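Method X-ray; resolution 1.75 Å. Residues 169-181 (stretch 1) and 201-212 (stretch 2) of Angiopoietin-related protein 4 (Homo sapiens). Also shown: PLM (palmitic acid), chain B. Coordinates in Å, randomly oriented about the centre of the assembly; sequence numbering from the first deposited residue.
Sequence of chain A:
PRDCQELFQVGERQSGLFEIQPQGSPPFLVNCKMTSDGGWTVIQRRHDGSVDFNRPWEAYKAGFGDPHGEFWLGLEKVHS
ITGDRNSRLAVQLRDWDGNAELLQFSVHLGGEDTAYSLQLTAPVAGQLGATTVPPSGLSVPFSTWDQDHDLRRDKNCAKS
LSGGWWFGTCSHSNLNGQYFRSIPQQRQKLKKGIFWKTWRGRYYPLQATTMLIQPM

Stretch 1 169-181: TCSHSNLNGQYFR
Stretch 2, residues 201-212: GRYYPLQATTML

Residues 169-181 are mostly loop, with a short strand at 173-174 and a type I turn from Asn174 to Gly177. Residues 201-212 open with a type I turn from Gly201 to Tyr204, continue as loop, and enter a strand at Ala208. The two stretches share no common direction. Ser171 CA lies 6.8 Å from Arg202 CA, Leu175 CA 6.9 Å from Thr209 CA, and Phe180 CA 6.2 Å from Pro205 CA, so the register is not uniform. Together they bury 479 Å².

Leu175 is the main apolar contact. Its CB points toward the second stretch, with phi/psi -83/0 and chi1 m, chi2 t. With this rotamer both methyls lie near Thr209 CG2. Leu175 CD2 is 4.0 Å from Leu206 CD1 and 3.9 Å from Thr209 CG2. Leu175 CD1 is 4.1 Å from Met211 CG. Thr209 and Met211 alternate with Ala208 and Thr210 in the extended strand, so their CB atoms point toward Leu175's stretch while those of Ala208 and Thr210 point away. Thr209 is p; Met211 is m, t, p. Leu206 leaves its backbone sideways, but m, t brings its end nearer.

Tyr179 makes the direct hydrogen bond. Its CB starts sideways; chi1 t and chi2 -85° carry the ring to the second stretch. Tyr179 OH donates to Gln207 O at 2.7 Å, and this oxygen lies at the ring edge, near the plane. Gln207 CB points away; the acceptor is its backbone carbonyl oxygen.

Phe180 is m, with chi2 -49°. Phe180 CB packs 4.0 Å from Pro205 CB, which sits at the ring edge. Pro205 has C-gamma endo pucker. Water 3 O accepts from Phe180 N at 2.9 Å and donates to Leu206 O at 2.8 Å, bridging the backbones.

Arg202 starts sideways, and chi angles t, p, t, 86° bring its end nearer to Cys170 and Ser171. Arg202 CD is 3.9 Å from Ser171 O. The polar links go through water: water 1 accepts from Arg202 NH2 (2.9 Å) and donates to Cys170 O (2.8 Å), while water 2 accepts from Arg202 NE (2.9 Å) and lies 3.0 Å from Ser171 OG, chi1 m.

Thr169, chi1 p, accepts from Ser171 N at OG1 (3.0 Å) and donates from OG1 to palmitic acid O1 (2.8 Å). His172 (t, -89°) has palmitic acid C7 over one ring face. Its ND1 hydrogen-bonds Ser173 OG (2.7 Å), with Ser173 p. Asn174, chi1 t, accepts at OD1 from Asn176 N (2.9 Å) within the turn.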

ATOM      1  N   THR A 169       6.513  -6.341 -10.950  1.00 33.25           N
ATOM      2  CA  THR A 169       7.566  -7.324 -11.051  1.00 32.83           C
ATOM      3  C   THR A 169       7.739  -7.886  -9.646  1.00 30.83           C
ATOM      4  O   THR A 169       7.046  -7.486  -8.699  1.00 32.41           O
ATOM      5  CB  THR A 169       8.867  -6.685 -11.551  1.00 31.74           C
ATOM      6  OG1 THR A 169       9.323  -5.761 -10.554  1.00 29.72           O
ATOM      7  CG2 THR A 169       8.619  -5.949 -12.871  1.00 32.97           C
ATOM      8  N   CYS A 170       8.667  -8.792  -9.497  1.00 32.93           N
ATOM      9  CA  CYS A 170       8.983  -9.235  -8.152  1.00 31.01           C
ATOM     10  C   CYS A 170      10.166  -8.461  -7.597  1.00 32.76           C
ATOM     11  O   CYS A 170      10.735  -8.860  -6.580  1.00 33.04           O
ATOM     12  CB  CYS A 170       9.234 -10.746  -8.172  1.00 40.98           C
ATOM     13  SG  CYS A 170       8.716 -11.698  -6.704  1.00 45.47           S
ATOM     14  N   SER A 171      10.528  -7.336  -8.237  1.00 29.64           N
ATOM     15  CA  SER A 171      11.762  -6.625  -7.929  1.00 29.30           C
ATOM     16  C   SER A 171      11.608  -5.121  -7.730  1.00 30.80           C
ATOM     17  O   SER A 171      12.627  -4.437  -7.564  1.00 31.25           O
ATOM     18  CB  SER A 171      12.792  -6.844  -9.063  1.00 39.15           C
ATOM     19  OG  SER A 171      13.212  -8.194  -9.085  1.00 44.18           O
ATOM     20  N   HIS A 172      10.389  -4.574  -7.777  1.00 25.97           N
ATOM     21  CA  HIS A 172      10.209  -3.125  -7.693  1.00 23.26           C
ATOM     22  C   HIS A 172      10.093  -2.647  -6.248  1.00 23.76           C
ATOM     23  O   HIS A 172      10.804  -1.723  -5.817  1.00 22.90           O
ATOM     24  CB  HIS A 172       8.952  -2.692  -8.460  1.00 22.26           C
ATOM     25  CG  HIS A 172       8.635  -1.239  -8.306  1.00 26.62           C
ATOM     26  ND1 HIS A 172       7.844  -0.744  -7.286  1.00 24.63           N
ATOM     27  CD2 HIS A 172       9.053  -0.163  -9.015  1.00 28.16           C
ATOM     28  CE1 HIS A 172       7.781   0.574  -7.380  1.00 27.84           C
ATOM     29  NE2 HIS A 172       8.493   0.949  -8.436  1.00 27.24           N
ATOM     30  N   SER A 173       9.194  -3.273  -5.494  1.00 21.44           N
ATOM     31  CA  SER A 173       8.891  -2.853  -4.128  1.00 19.82           C
ATOM     32  C   SER A 173       8.052  -3.923  -3.463  1.00 18.36           C
ATOM     33  O   SER A 173       7.455  -4.768  -4.124  1.00 19.81           O
ATOM     34  CB  SER A 173       8.113  -1.555  -4.075  1.00 21.71           C
ATOM     35  OG  SER A 173       6.949  -1.690  -4.899  1.00 22.30           O
ATOM     36  N   ASN A 174       7.998  -3.834  -2.135  1.00 20.08           N
ATOM     37  CA  ASN A 174       7.084  -4.618  -1.321  1.00 19.57           C
ATOM     38  C   ASN A 174       7.103  -3.999   0.058  1.00 18.58           C
ATOM     39  O   ASN A 174       8.012  -4.271   0.857  1.00 20.13           O
ATOM     40  CB  ASN A 174       7.488  -6.094  -1.254  1.00 19.21           C
ATOM     41  CG  ASN A 174       6.560  -6.876  -0.368  1.00 21.35           C
ATOM     42  OD1 ASN A 174       5.517  -6.341   0.025  1.00 18.37           O
ATOM     43  ND2 ASN A 174       6.915  -8.145  -0.037  1.00 21.11           N
ATOM     44  N   LEU A 175       6.149  -3.113   0.363  1.00 18.61           N
ATOM     45  CA  LEU A 175       6.177  -2.525   1.685  1.00 16.86           C
ATOM     46  C   LEU A 175       5.506  -3.423   2.725  1.00 16.34           C
ATOM     47  O   LEU A 175       5.473  -3.072   3.914  1.00 17.47           O
ATOM     48  CB  LEU A 175       5.523  -1.135   1.654  1.00 17.79           C
ATOM     49  CG  LEU A 175       6.206  -0.182   0.653  1.00 18.48           C
ATOM     50  CD1 LEU A 175       5.570   1.192   0.770  1.00 18.61           C
ATOM     51  CD2 LEU A 175       7.698  -0.112   0.924  1.00 20.12           C
ATOM     52  N   ASN A 176       5.009  -4.580   2.303  1.00 17.38           N
ATOM     53  CA  ASN A 176       4.324  -5.516   3.180  1.00 17.84           C
ATOM     54  C   ASN A 176       5.169  -6.776   3.417  1.00 20.01           C
ATOM     55  O   ASN A 176       4.638  -7.819   3.816  1.00 19.25           O
ATOM     56  CB  ASN A 176       2.956  -5.885   2.591  1.00 17.11           C
ATOM     57  CG  ASN A 176       1.954  -4.744   2.694  1.00 17.41           C
ATOM     58  OD1 ASN A 176       2.112  -3.852   3.519  1.00 18.43           O
ATOM     59  ND2 ASN A 176       0.905  -4.773   1.842  1.00 18.56           N
ATOM     60  N   GLY A 177       6.483  -6.699   3.198  1.00 17.95           N
ATOM     61  CA  GLY A 177       7.336  -7.856   3.420  1.00 21.80           C
ATOM     62  C   GLY A 177       7.670  -8.047   4.903  1.00 22.84           C
ATOM     63  O   GLY A 177       7.098  -7.423   5.790  1.00 21.76           O
ATOM     64  N   GLN A 178       8.619  -8.951   5.161  1.00 21.90           N
ATOM     65  CA  GLN A 178       8.962  -9.299   6.539  1.00 24.69           C
ATOM     66  C   GLN A 178       9.788  -8.179   7.160  1.00 24.96           C
ATOM     67  O   GLN A 178      10.726  -7.695   6.537  1.00 23.96           O
ATOM     68  CB  GLN A 178       9.744 -10.617   6.555  1.00 27.66           C
ATOM     69  CG  GLN A 178       9.911 -11.229   7.947  1.00 36.72           C
ATOM     70  CD  GLN A 178      10.595 -12.594   7.891  1.00 39.25           C
ATOM     71  OE1 GLN A 178      10.523 -13.293   6.876  1.00 40.28           O
ATOM     72  NE2 GLN A 178      11.274 -12.964   8.977  1.00 40.53           N
ATOM     73  N   TYR A 179       9.430  -7.760   8.376  1.00 24.13           N
ATOM     74  CA  TYR A 179      10.168  -6.708   9.063  1.00 25.09           C
ATOM     75  C   TYR A 179      11.492  -7.261   9.573  1.00 29.64           C
ATOM     76  O   TYR A 179      11.508  -8.302  10.234  1.00 28.17           O
ATOM     77  CB  TYR A 179       9.358  -6.156  10.241  1.00 23.71           C
ATOM     78  CG  TYR A 179       9.875  -4.816  10.709  1.00 24.83           C
ATOM     79  CD1 TYR A 179      10.920  -4.733  11.623  1.00 23.68           C
ATOM     80  CD2 TYR A 179       9.343  -3.635  10.227  1.00 24.52           C
ATOM     81  CE1 TYR A 179      11.423  -3.515  12.053  1.00 25.04           C
ATOM     82  CE2 TYR A 179       9.829  -2.384  10.664  1.00 24.07           C
ATOM     83  CZ  TYR A 179      10.878  -2.336  11.572  1.00 24.44           C
ATOM     84  OH  TYR A 179      11.394  -1.121  11.983  1.00 24.79           O
ATOM     85  N   PHE A 180      12.590  -6.544   9.282  1.00 25.85           N
ATOM     86  CA  PHE A 180      13.943  -6.902   9.707  1.00 30.13           C
ATOM     87  C   PHE A 180      14.585  -5.738  10.440  1.00 30.22           C
ATOM     88  O   PHE A 180      14.511  -4.592   9.987  1.00 29.18           O
ATOM     89  CB  PHE A 180      14.850  -7.259   8.531  1.00 26.23           C
ATOM     90  CG  PHE A 180      14.458  -8.503   7.816  1.00 31.15           C
ATOM     91  CD1 PHE A 180      14.192  -9.667   8.514  1.00 35.00           C
ATOM     92  CD2 PHE A 180      14.360  -8.516   6.439  1.00 29.55           C
ATOM     93  CE1 PHE A 180      13.837 -10.821   7.849  1.00 35.50           C
ATOM     94  CE2 PHE A 180      13.999  -9.667   5.772  1.00 32.91           C
ATOM     95  CZ  PHE A 180      13.739 -10.817   6.471  1.00 34.60           C
ATOM     96  N   ARG A 181      15.233  -6.035  11.560  1.00 31.08           N
ATOM     97  CA  ARG A 181      16.000  -5.020  12.262  1.00 35.86           C
ATOM     98  C   ARG A 181      17.478  -5.018  11.879  1.00 41.58           C
ATOM     99  O   ARG A 181      18.165  -4.030  12.172  1.00 41.37           O
ATOM    100  CB  ARG A 181      15.864  -5.198  13.792  1.00 38.57           C
ATOM    101  CG  ARG A 181      14.494  -5.651  14.270  1.00 43.14           C
ATOM    102  CD  ARG A 181      14.436  -5.782  15.793  1.00 47.85           C
ATOM    103  NE  ARG A 181      13.945  -7.096  16.213  1.00 59.18           N
ATOM    104  CZ  ARG A 181      13.765  -7.460  17.483  1.00 59.51           C
ATOM    105  NH1 ARG A 181      14.027  -6.604  18.467  1.00 58.42           N
ATOM    106  NH2 ARG A 181      13.321  -8.680  17.767  1.00 62.25           N
ATOM    107  N   GLY A 201      17.546   0.627  -2.504  1.00 29.60           N
ATOM    108  CA  GLY A 201      18.034  -0.587  -3.118  1.00 28.20           C
ATOM    109  C   GLY A 201      17.086  -1.764  -2.893  1.00 30.09           C
ATOM    110  O   GLY A 201      16.243  -1.768  -1.989  1.00 27.76           O
ATOM    111  N   ARG A 202      17.270  -2.796  -3.722  1.00 27.78           N
ATOM    112  CA  ARG A 202      16.420  -3.987  -3.670  1.00 28.79           C
ATOM    113  C   ARG A 202      16.480  -4.673  -2.310  1.00 31.02           C
ATOM    114  O   ARG A 202      15.486  -5.228  -1.845  1.00 29.08           O
ATOM    115  CB  ARG A 202      16.827  -4.963  -4.781  1.00 29.26           C
ATOM    116  CG  ARG A 202      16.225  -6.377  -4.698  1.00 30.76           C
ATOM    117  CD  ARG A 202      14.728  -6.356  -4.931  1.00 27.61           C
ATOM    118  NE  ARG A 202      14.079  -7.662  -4.808  1.00 25.63           N
ATOM    119  CZ  ARG A 202      13.658  -8.165  -3.655  1.00 27.45           C
ATOM    120  NH1 ARG A 202      13.877  -7.505  -2.517  1.00 26.91           N
ATOM    121  NH2 ARG A 202      13.055  -9.345  -3.623  1.00 28.51           N
ATOM    122  N   TYR A 203      17.632  -4.673  -1.647  1.00 29.72           N
ATOM    123  CA  TYR A 203      17.711  -5.456  -0.423  1.00 30.79           C
ATOM    124  C   TYR A 203      17.966  -4.610   0.807  1.00 34.40           C
ATOM    125  O   TYR A 203      18.465  -5.125   1.814  1.00 36.45           O
ATOM    126  CB  TYR A 203      18.786  -6.524  -0.546  1.00 37.88           C
ATOM    127  CG  TYR A 203      18.672  -7.431  -1.759  1.00 37.81           C
ATOM    128  CD1 TYR A 203      19.113  -7.012  -3.021  1.00 40.77           C
ATOM    129  CD2 TYR A 203      18.157  -8.701  -1.645  1.00 37.54           C
ATOM    130  CE1 TYR A 203      19.064  -7.851  -4.109  1.00 40.94           C
ATOM    131  CE2 TYR A 203      18.068  -9.525  -2.737  1.00 39.40           C
ATOM    132  CZ  TYR A 203      18.521  -9.103  -3.962  1.00 37.90           C
ATOM    133  OH  TYR A 203      18.430  -9.934  -5.048  1.00 37.16           O
ATOM    134  N   TYR A 204      17.634  -3.333   0.758  1.00 29.35           N
ATOM    135  CA  TYR A 204      17.685  -2.519   1.961  1.00 30.47           C
ATOM    136  C   TYR A 204      16.381  -2.697   2.741  1.00 28.70           C
ATOM    137  O   TYR A 204      15.311  -2.391   2.203  1.00 27.25           O
ATOM    138  CB  TYR A 204      17.883  -1.049   1.602  1.00 27.63           C
ATOM    139  CG  TYR A 204      18.122  -0.196   2.822  1.00 28.75           C
ATOM    140  CD1 TYR A 204      19.417   0.057   3.280  1.00 33.94           C
ATOM    141  CD2 TYR A 204      17.062   0.350   3.543  1.00 25.12           C
ATOM    142  CE1 TYR A 204      19.633   0.819   4.403  1.00 35.37           C
ATOM    143  CE2 TYR A 204      17.270   1.111   4.662  1.00 26.04           C
ATOM    144  CZ  TYR A 204      18.558   1.341   5.100  1.00 31.72           C
ATOM    145  OH  TYR A 204      18.744   2.111   6.227  1.00 32.60           O
ATOM    146  N   PRO A 205      16.415  -3.159   3.995  1.00 28.48           N
ATOM    147  CA  PRO A 205      15.169  -3.309   4.776  1.00 26.77           C
ATOM    148  C   PRO A 205      14.778  -1.982   5.415  1.00 26.12           C
ATOM    149  O   PRO A 205      15.500  -1.438   6.254  1.00 28.48           O
ATOM    150  CB  PRO A 205      15.537  -4.361   5.832  1.00 25.59           C
ATOM    151  CG  PRO A 205      16.992  -4.091   6.109  1.00 34.64           C
ATOM    152  CD  PRO A 205      17.593  -3.604   4.759  1.00 32.01           C
ATOM    153  N   LEU A 206      13.608  -1.469   5.045  1.00 22.26           N
ATOM    154  CA  LEU A 206      13.210  -0.157   5.529  1.00 22.59           C
ATOM    155  C   LEU A 206      12.795  -0.201   6.992  1.00 26.08           C
ATOM    156  O   LEU A 206      12.340  -1.229   7.511  1.00 26.32           O
ATOM    157  CB  LEU A 206      12.065   0.391   4.680  1.00 21.38           C
ATOM    158  CG  LEU A 206      12.513   0.665   3.243  1.00 22.69           C
ATOM    159  CD1 LEU A 206      11.335   0.822   2.307  1.00 21.98           C
ATOM    160  CD2 LEU A 206      13.389   1.947   3.205  1.00 23.88           C
ATOM    161  N   GLN A 207      12.969   0.932   7.666  1.00 24.00           N
ATOM    162  CA  GLN A 207      12.646   0.998   9.084  1.00 23.42           C
ATOM    163  C   GLN A 207      11.166   1.274   9.322  1.00 22.96           C
ATOM    164  O   GLN A 207      10.610   0.809  10.322  1.00 24.26           O
ATOM    165  CB  GLN A 207      13.504   2.070   9.768  1.00 27.07           C
ATOM    166  CG  GLN A 207      13.360   2.082  11.294  1.00 28.80           C
ATOM    167  CD  GLN A 207      13.853   3.363  11.953  1.00 37.41           C
ATOM    168  OE1 GLN A 207      14.788   4.014  11.476  1.00 38.96           O
ATOM    169  NE2 GLN A 207      13.246   3.712  13.079  1.00 43.09           N
ATOM    170  N   ALA A 208      10.525   2.049   8.442  1.00 22.49           N
ATOM    171  CA  ALA A 208       9.129   2.425   8.650  1.00 21.49           C
ATOM    172  C   ALA A 208       8.522   2.795   7.304  1.00 21.36           C
ATOM    173  O   ALA A 208       9.225   3.242   6.393  1.00 22.10           O
ATOM    174  CB  ALA A 208       8.975   3.587   9.645  1.00 25.64           C
ATOM    175  N   THR A 209       7.210   2.552   7.170  1.00 20.10           N
ATOM    176  CA  THR A 209       6.484   2.885   5.953  1.00 19.29           C
ATOM    177  C   THR A 209       5.121   3.431   6.347  1.00 19.63           C
ATOM    178  O   THR A 209       4.545   3.020   7.359  1.00 18.40           O
ATOM    179  CB  THR A 209       6.279   1.655   5.013  1.00 20.29           C
ATOM    180  OG1 THR A 209       5.436   0.673   5.656  1.00 19.70           O
ATOM    181  CG2 THR A 209       7.607   0.973   4.677  1.00 20.78           C
ATOM    182  N   THR A 210       4.587   4.337   5.521  1.00 19.76           N
ATOM    183  CA  THR A 210       3.191   4.743   5.631  1.00 19.65           C
ATOM    184  C   THR A 210       2.654   4.916   4.228  1.00 17.63           C
ATOM    185  O   THR A 210       3.333   5.513   3.381  1.00 20.57           O
ATOM    186  CB  THR A 210       3.021   6.090   6.362  1.00 20.67           C
ATOM    187  OG1 THR A 210       3.788   6.086   7.569  1.00 24.02           O
ATOM    188  CG2 THR A 210       1.555   6.310   6.733  1.00 20.63           C
ATOM    189  N   MET A 211       1.446   4.425   3.978  1.00 17.36           N
ATOM    190  CA  MET A 211       0.761   4.682   2.708  1.00 16.18           C
ATOM    191  C   MET A 211      -0.563   5.378   2.997  1.00 17.95           C
ATOM    192  O   MET A 211      -1.289   4.973   3.924  1.00 18.16           O
ATOM    193  CB  MET A 211       0.500   3.371   1.940  1.00 17.86           C
ATOM    194  CG  MET A 211       1.776   2.559   1.736  1.00 18.53           C
ATOM    195  SD  MET A 211       1.424   0.950   0.982  1.00 21.41           S
ATOM    196  CE  MET A 211       0.994   1.561  -0.635  1.00 22.96           C
ATOM    197  N   LEU A 212      -0.860   6.435   2.240  1.00 16.85           N
ATOM    198  CA  LEU A 212      -2.080   7.193   2.478  1.00 16.73           C
ATOM    199  C   LEU A 212      -2.785   7.423   1.154  1.00 18.31           C
ATOM    200  O   LEU A 212      -2.138   7.513   0.120  1.00 20.65           O
ATOM    201  CB  LEU A 212      -1.774   8.559   3.113  1.00 17.49           C
ATOM    202  CG  LEU A 212      -0.884   8.474   4.375  1.00 19.22           C
ATOM    203  CD1 LEU A 212       0.575   8.681   3.958  1.00 20.20           C
ATOM    204  CD2 LEU A 212      -1.286   9.592   5.369  1.00 21.11           C
TER
HETATM  205  C1  PLM B 501      11.067  -2.911 -11.716  1.00 43.11           C
HETATM  206  O1  PLM B 501      11.357  -4.037 -11.251  1.00 38.29           O
HETATM  207  O2  PLM B 501      11.787  -1.913 -11.583  1.00 49.21           O
HETATM  208  C2  PLM B 501       9.799  -2.779 -12.550  1.00 43.19           C
HETATM  209  C3  PLM B 501       9.031  -1.492 -12.539  1.00 41.08           C
HETATM  210  C4  PLM B 501       7.533  -1.723 -12.661  1.00 42.60           C
HETATM  211  C5  PLM B 501       6.652  -0.649 -12.084  1.00 41.82           C
HETATM  212  C6  PLM B 501       5.288  -1.120 -11.613  1.00 38.53           C
HETATM  213  C7  PLM B 501       4.699  -0.298 -10.496  1.00 39.50           C
HETATM  214  C8  PLM B 501       3.668  -0.972  -9.629  1.00 36.12           C
HETATM  215  C9  PLM B 501       4.244  -1.570  -8.394  1.00 37.25           C
HETATM  216  CA  PLM B 501       3.533  -1.261  -7.143  1.00 32.92           C
HETATM  217  CB  PLM B 501       3.601   0.142  -6.685  1.00 34.40           C
HETATM  218  CC  PLM B 501       2.563   0.442  -5.680  1.00 38.80           C
HETATM  219  CD  PLM B 501       2.770   1.675  -4.914  1.00 34.24           C
HETATM  220  CE  PLM B 501       3.151   2.819  -5.771  1.00 38.05           C
HETATM  221  CF  PLM B 501       2.080   3.794  -6.071  1.00 38.11           C
HETATM  222  CG  PLM B 501       1.684   3.788  -7.510  1.00 36.60           C
HETATM  223  O   HOH W   1      12.442 -11.029  -5.930  1.00 38.63           O
HETATM  224  O   HOH W   2      15.004  -9.358  -7.037  1.00 45.08           O
HETATM  225  O   HOH W   3      12.786  -3.912   7.990  1.00 25.69           O